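Local coordinates for protein putative hydrolase (Burkholderia cenocepacia, PDB 4X00) that is probably an alpha/beta-hydrolase-fold enzyme, thought to be an aryl esterase that cleaves ester bonds, probably through a serine nucleophile, at residues V16-P19 and V23-V26; G42-R47 and D199-V204. One frame throughout, in Å; residues are numbered along the deposited sequence.

Interaction 1. Residues V16-P19 and V23-V26; sequences VTAP and VLAV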
ATOM      1  N   VAL A  16      11.353   7.496 -11.632  1.00 14.20           N
ATOM      2  CA  VAL A  16      11.810   6.183 -12.093  1.00 14.18           C
ATOM      3  C   VAL A  16      10.903   5.738 -13.242  1.00 13.73           C
ATOM      4  O   VAL A  16       9.676   5.759 -13.107  1.00 13.11           O
ATOM      5  CB  VAL A  16      11.770   5.143 -10.949  1.00 14.38           C
ATOM      6  CG1 VAL A  16      12.018   3.722 -11.498  1.00 15.06           C
ATOM      7  CG2 VAL A  16      12.796   5.487  -9.875  1.00 15.46           C
ATOM      8  N   THR A  17      11.488   5.359 -14.375  1.00 13.81           N
ATOM      9  CA  THR A  17      10.683   4.839 -15.470  1.00 14.48           C
ATOM     10  C   THR A  17      10.421   3.345 -15.331  1.00 14.89           C
ATOM     11  O   THR A  17      11.354   2.564 -15.200  1.00 16.04           O
ATOM     12  CB  THR A  17      11.366   5.106 -16.809  1.00 15.63           C
ATOM     13  OG1 THR A  17      11.656   6.504 -16.908  1.00 17.88           O
ATOM     14  CG2 THR A  17      10.476   4.680 -17.970  1.00 15.96           C
ATOM     15  N   ALA A  18       9.158   2.944 -15.366  1.00 14.99           N
ATOM     16  CA  ALA A  18       8.794   1.528 -15.301  1.00 15.42           C
ATOM     17  C   ALA A  18       8.973   0.839 -16.660  1.00 16.20           C
ATOM     18  O   ALA A  18       9.123   1.505 -17.688  1.00 15.43           O
ATOM     19  CB  ALA A  18       7.342   1.389 -14.812  1.00 16.86           C
ATOM     20  N   PRO A  19       8.937  -0.501 -16.691  1.00 17.58           N
ATOM     21  CA  PRO A  19       9.237  -1.164 -17.979  1.00 18.64           C
ATOM     22  C   PRO A  19       8.233  -0.894 -19.113  1.00 17.94           C
ATOM     23  O   PRO A  19       8.585  -1.078 -20.283  1.00 19.40           O
ATOM     24  CB  PRO A  19       9.245  -2.650 -17.612  1.00 19.62           C
ATOM     25  CG  PRO A  19       9.479  -2.683 -16.137  1.00 19.92           C
ATOM     26  CD  PRO A  19       8.895  -1.446 -15.560  1.00 18.94           C
ATOM     27  N   VAL A  23       6.118   6.745 -15.916  1.00 12.82           N
ATOM     28  CA  VAL A  23       7.080   7.405 -15.032  1.00 13.24           C
ATOM     29  C   VAL A  23       6.508   7.539 -13.618  1.00 12.37           C
ATOM     30  O   VAL A  23       5.411   8.068 -13.438  1.00 13.46           O
ATOM     31  CB  VAL A  23       7.473   8.805 -15.588  1.00 15.21           C
ATOM     32  CG1 VAL A  23       8.348   9.529 -14.598  1.00 16.68           C
ATOM     33  CG2 VAL A  23       8.220   8.653 -16.898  1.00 15.97           C
ATOM     34  N   LEU A  24       7.229   7.014 -12.646  1.00 11.06           N
ATOM     35  CA  LEU A  24       6.812   7.024 -11.252  1.00 10.57           C
ATOM     36  C   LEU A  24       7.484   8.141 -10.508  1.00 10.29           C
ATOM     37  O   LEU A  24       8.687   8.338 -10.648  1.00 11.32           O
ATOM     38  CB  LEU A  24       7.171   5.694 -10.610  1.00 11.77           C
ATOM     39  CG  LEU A  24       6.588   4.493 -11.350  1.00 13.38           C
ATOM     40  CD1 LEU A  24       7.300   3.208 -10.923  1.00 16.03           C
ATOM     41  CD2 LEU A  24       5.064   4.423 -11.182  1.00 13.97           C
ATOM     42  N   ALA A  25       6.700   8.859  -9.711  1.00 10.07           N
ATOM     43  CA  ALA A  25       7.219   9.911  -8.837  1.00  9.49           C
ATOM     44  C   ALA A  25       7.685   9.269  -7.535  1.00  9.22           C
ATOM     45  O   ALA A  25       6.888   8.642  -6.845  1.00  9.59           O
ATOM     46  CB  ALA A  25       6.143  10.948  -8.569  1.00  9.20           C
ATOM     47  N   VAL A  26       8.971   9.417  -7.227  1.00  9.70           N
ATOM     48  CA  VAL A  26       9.610   8.767  -6.091  1.00 10.35           C
ATOM     49  C   VAL A  26      10.184   9.813  -5.137  1.00 11.06           C
ATOM     50  O   VAL A  26      10.646  10.891  -5.556  1.00 11.72           O
ATOM     51  CB  VAL A  26      10.730   7.830  -6.575  1.00 11.15           C
ATOM     52  CG1 VAL A  26      11.340   7.089  -5.414  1.00 12.10           C
ATOM     53  CG2 VAL A  26      10.178   6.856  -7.620  1.00 12.35           C
TER
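The peptide groups before and after V16 meet those after and before L24 edge on, N-H to C=O, with the V16, L24 and V26 side chains on one face of the strand pair and T17 and V23 on the other. V16 N donates a hydrogen bond to L24 O (3.0 Å), lying in the plane of that carbonyl, while L24 N reaches V16 O at 2.8 Å on a nearly straight N-H line (174°), although this donor is tilted 23° out of the carbonyl plane. V16 and L24 are thus an antiparallel hydrogen-bonded pair. The next pair, T17 with V23, is non-hydrogen-bonded and closes to 4.4 Å from CA to CA.

The face of V16 and L24 is aliphatic and buried. V16 CG2, set beside its own backbone N by a chi1 of 170°, slants across to CG2 of V26 at 3.7 Å. L24 leans the other way along the strand: its CB lies 3.5 Å from V16 O, and its CD1 comes to 4.3 Å from A18 CB, a light contact where the small alanine fits beside the leucine methyl.

On the exposed face T17 OG1 passes V23 CG2 at 4.1 Å; the T17 hydroxyl suits this surface, while beta-branched threonine and valine both suit extended backbone.

Together the two segments form the turn end of the hairpin of strands 12-17 and 23-30. Helix 87-100 covers the buried face, with D93 and I97 against L24 and S100 against V16, while V26 also packs on I65 and Y67 of strand 63-67.

Interaction 2. Residues G42-R47 and D199-V204; sequences GLLGSR and DMQRAV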
ATOM      1  N   GLY A  42      -2.082   2.860  -0.827  1.00  7.76           N
ATOM      2  CA  GLY A  42      -3.271   2.157  -1.269  1.00  8.17           C
ATOM      3  C   GLY A  42      -4.132   2.996  -2.196  1.00  7.78           C
ATOM      4  O   GLY A  42      -3.746   4.090  -2.635  1.00  7.80           O
ATOM      5  N   LEU A  43      -5.308   2.473  -2.472  1.00  7.58           N
ATOM      6  CA  LEU A  43      -6.187   3.080  -3.470  1.00  7.37           C
ATOM      7  C   LEU A  43      -6.567   4.506  -3.079  1.00  7.82           C
ATOM      8  O   LEU A  43      -6.964   4.749  -1.923  1.00  9.04           O
ATOM      9  CB  LEU A  43      -7.452   2.235  -3.612  1.00  7.98           C
ATOM     10  CG  LEU A  43      -8.440   2.741  -4.670  1.00  8.67           C
ATOM     11  CD1 LEU A  43      -7.828   2.772  -6.097  1.00 10.34           C
ATOM     12  CD2 LEU A  43      -9.676   1.864  -4.626  1.00  9.69           C
ATOM     13  N   LEU A  44      -6.431   5.428  -4.038  1.00  7.86           N
ATOM     14  CA  LEU A  44      -6.714   6.874  -3.880  1.00  8.19           C
ATOM     15  C   LEU A  44      -5.720   7.579  -2.956  1.00  7.97           C
ATOM     16  O   LEU A  44      -5.904   8.756  -2.623  1.00  9.10           O
ATOM     17  CB  LEU A  44      -8.151   7.157  -3.383  1.00 10.47           C
ATOM     18  CG  LEU A  44      -9.272   6.666  -4.288  1.00 13.36           C
ATOM     19  CD1 LEU A  44     -10.577   7.320  -3.839  1.00 12.98           C
ATOM     20  CD2 LEU A  44      -9.040   6.876  -5.757  1.00 14.87           C
ATOM     21  N   GLY A  45      -4.631   6.904  -2.614  1.00  7.10           N
ATOM     22  CA  GLY A  45      -3.580   7.516  -1.816  1.00  7.65           C
ATOM     23  C   GLY A  45      -2.481   8.176  -2.627  1.00  7.45           C
ATOM     24  O   GLY A  45      -2.588   8.350  -3.852  1.00  7.63           O
ATOM     25  N   SER A  46      -1.378   8.502  -1.954  1.00  7.58           N
ATOM     26  CA  SER A  46      -0.134   8.900  -2.609  1.00  7.76           C
ATOM     27  C   SER A  46       0.956   8.818  -1.542  1.00  7.02           C
ATOM     28  O   SER A  46       0.689   8.376  -0.418  1.00  7.09           O
ATOM     29  CB  SER A  46      -0.184  10.316  -3.171  1.00  8.64           C
ATOM     30  OG  SER A  46      -0.092  11.263  -2.090  1.00  7.95           O
ATOM     31  N   ARG A  47       2.164   9.272  -1.858  1.00  7.47           N
ATOM     32  CA  ARG A  47       3.218   9.308  -0.852  1.00  7.42           C
ATOM     33  C   ARG A  47       2.792  10.079   0.395  1.00  8.02           C
ATOM     34  O   ARG A  47       3.341   9.811   1.467  1.00  9.40           O
ATOM     35  CB  ARG A  47       4.497   9.935  -1.431  1.00  8.29           C
ATOM     36  CG  ARG A  47       4.617  11.436  -1.347  1.00  8.45           C
ATOM     37  CD  ARG A  47       3.618  12.200  -2.221  1.00  8.23           C
ATOM     38  NE  ARG A  47       3.854  12.149  -3.667  1.00  8.60           N
ATOM     39  CZ  ARG A  47       4.563  13.040  -4.353  1.00  8.82           C
ATOM     40  NH1 ARG A  47       5.229  14.018  -3.741  1.00 10.38           N
ATOM     41  NH2 ARG A  47       4.601  12.931  -5.678  1.00  9.00           N
ATOM     42  N   ASP A 199      -9.573   6.273 -15.071  1.00  9.61           N
ATOM     43  CA  ASP A 199      -9.340   5.035 -15.833  1.00 10.80           C
ATOM     44  C   ASP A 199      -8.804   3.962 -14.900  1.00 10.02           C
ATOM     45  O   ASP A 199      -9.224   2.815 -14.942  1.00 11.25           O
ATOM     46  CB  ASP A 199      -8.348   5.283 -16.974  1.00 12.60           C
ATOM     47  CG  ASP A 199      -8.831   6.352 -17.944  1.00 15.25           C
ATOM     48  OD1 ASP A 199      -9.954   6.179 -18.444  1.00 17.29           O
ATOM     49  OD2 ASP A 199      -8.115   7.361 -18.173  1.00 15.86           O
ATOM     50  N   MET A 200      -7.860   4.354 -14.053  1.00  9.26           N
ATOM     51  CA  MET A 200      -7.307   3.462 -13.051  1.00  9.04           C
ATOM     52  C   MET A 200      -8.427   2.976 -12.133  1.00  9.65           C
ATOM     53  O   MET A 200      -8.544   1.765 -11.881  1.00 10.03           O
ATOM     54  CB  MET A 200      -6.217   4.182 -12.265  1.00  8.62           C
ATOM     55  CG  MET A 200      -5.621   3.319 -11.162  1.00  8.79           C
ATOM     56  SD  MET A 200      -6.571   3.322  -9.608  1.00  9.45           S
ATOM     57  CE  MET A 200      -6.528   5.094  -9.211  1.00 10.05           C
ATOM     58  N   GLN A 201      -9.281   3.900 -11.662  1.00  9.07           N
ATOM     59  CA  GLN A 201     -10.282   3.496 -10.679  1.00 10.23           C
ATOM     60  C   GLN A 201     -11.250   2.438 -11.205  1.00 10.94           C
ATOM     61  O   GLN A 201     -11.640   1.515 -10.490  1.00 13.15           O
ATOM     62  CB  GLN A 201     -11.108   4.687 -10.207  1.00 10.47           C
ATOM     63  CG  GLN A 201     -10.370   5.687  -9.355  1.00 10.26           C
ATOM     64  CD  GLN A 201     -11.319   6.799  -9.005  1.00 10.18           C
ATOM     65  OE1 GLN A 201     -11.391   7.797  -9.696  1.00 10.95           O
ATOM     66  NE2 GLN A 201     -12.147   6.577  -7.980  1.00 11.67           N
ATOM     67  N   ARG A 202     -11.680   2.591 -12.455  1.00 11.33           N
ATOM     68  CA  ARG A 202     -12.593   1.604 -13.054  1.00 14.29           C
ATOM     69  C   ARG A 202     -11.907   0.259 -13.275  1.00 14.39           C
ATOM     70  O   ARG A 202     -12.526  -0.805 -13.132  1.00 17.44           O
ATOM     71  CB  ARG A 202     -13.154   2.120 -14.384  1.00 17.23           C
ATOM     72  CG  ARG A 202     -14.157   3.255 -14.222  1.00 21.50           C
ATOM     73  CD  ARG A 202     -14.775   3.709 -15.555  1.00 25.43           C
ATOM     74  NE  ARG A 202     -13.757   4.077 -16.542  1.00 29.04           N
ATOM     75  CZ  ARG A 202     -13.375   5.320 -16.841  1.00 30.68           C
ATOM     76  NH1 ARG A 202     -13.935   6.378 -16.267  1.00 31.22           N
ATOM     77  NH2 ARG A 202     -12.433   5.502 -17.753  1.00 31.15           N
ATOM     78  N   ALA A 203     -10.626   0.305 -13.615  1.00 12.13           N
ATOM     79  CA  ALA A 203      -9.880  -0.901 -13.942  1.00 13.08           C
ATOM     80  C   ALA A 203      -9.399  -1.701 -12.721  1.00 14.29           C
ATOM     81  O   ALA A 203      -9.326  -2.947 -12.760  1.00 14.79           O
ATOM     82  CB  ALA A 203      -8.693  -0.515 -14.837  1.00 13.77           C
ATOM     83  N   VAL A 204      -9.062  -1.010 -11.630  1.00 15.29           N
ATOM     84  CA  VAL A 204      -8.337  -1.672 -10.552  1.00 15.72           C
ATOM     85  C   VAL A 204      -9.193  -2.752  -9.878  1.00 17.52           C
ATOM     86  O   VAL A 204      -8.656  -3.723  -9.340  1.00 16.70           O
ATOM     87  CB  VAL A 204      -7.808  -0.617  -9.540  1.00 17.63           C
ATOM     88  CG1 VAL A 204      -8.951  -0.020  -8.758  1.00 17.21           C
ATOM     89  CG2 VAL A 204      -6.728  -1.229  -8.654  1.00 18.87           C
TER
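L43 CD1 is the methyl that reaches helix 198-204, meeting M200 SD at 3.8 Å and V204 CG1 at 4.0 Å. Its CG stands anti to the backbone N (chi1 -178°), a common leucine conformation that carries the branched end to the helix although the side chain does not set out toward it. M200 and V204, one helical turn apart, both direct their CB toward the loop. The methionine chain folds at chi2 (-84°) and chi3, which presents the sulfur to the leucine and brings CE close as well; such a flexible, unbranched chain adapts readily to an apolar neighbour. V204 offers CG1, which sits between its backbone N and carbonyl carbon.

L44, its CG anti to the carbonyl carbon, makes a separate contact. Its CD2 lies over one face of the Q201 amide, 3.8 Å from NE2 and 4.0 Å from CD, the two side chains crossing at about a right angle. The extended Q201 chain carries the amide out, and chi3 (-92°) turns its face to the methyl. OE1 accepts a hydrogen bond from H165 NE2, and NE2 makes a weak one to M157 O. The glutamine therefore satisfies its polar end while offering an amide face to the leucine.

A type II beta turn, G42 to G45, closed by G45 N to G42 O at 2.9 Å, sends the two leucines out as neighbouring prongs. L44 takes up the positive phi of its third position, and a hydrogen bond between its N and H72 NE2 steadies that peptide.

The loop leaves strand 36-40 of the central sheet; helix 198-204 is one of the helices inserted between strands 132-136 and 222-227. F172 of helix 162-174 touches both leucines, E169 lies against L44 and Q201, and Y84 of helix 82-85 flanks M200.

The two contacts follow one another along the chain, their centres 16 Å apart. Interaction 1 closes the edge hairpin of the central sheet, its centre about 17 Å from that of the chain, whereas interaction 2 lies nearer, at about 11 Å. They touch at A25 CB and R47 NH2, 3.8 Å apart; R47 also forms a salt bridge with D68, whose backbone is hydrogen-bonded to that of A25. Interaction 2 is the one close to the putative active site: the side chain of L43 lies near, without touching, a putative Ser-His-Asp triad of S112, H259 and D230, consistent with the fold, and about 4 Å (nearest atoms) from a bound glycerol, probably from the crystallisation liquor, that may mark the pocket.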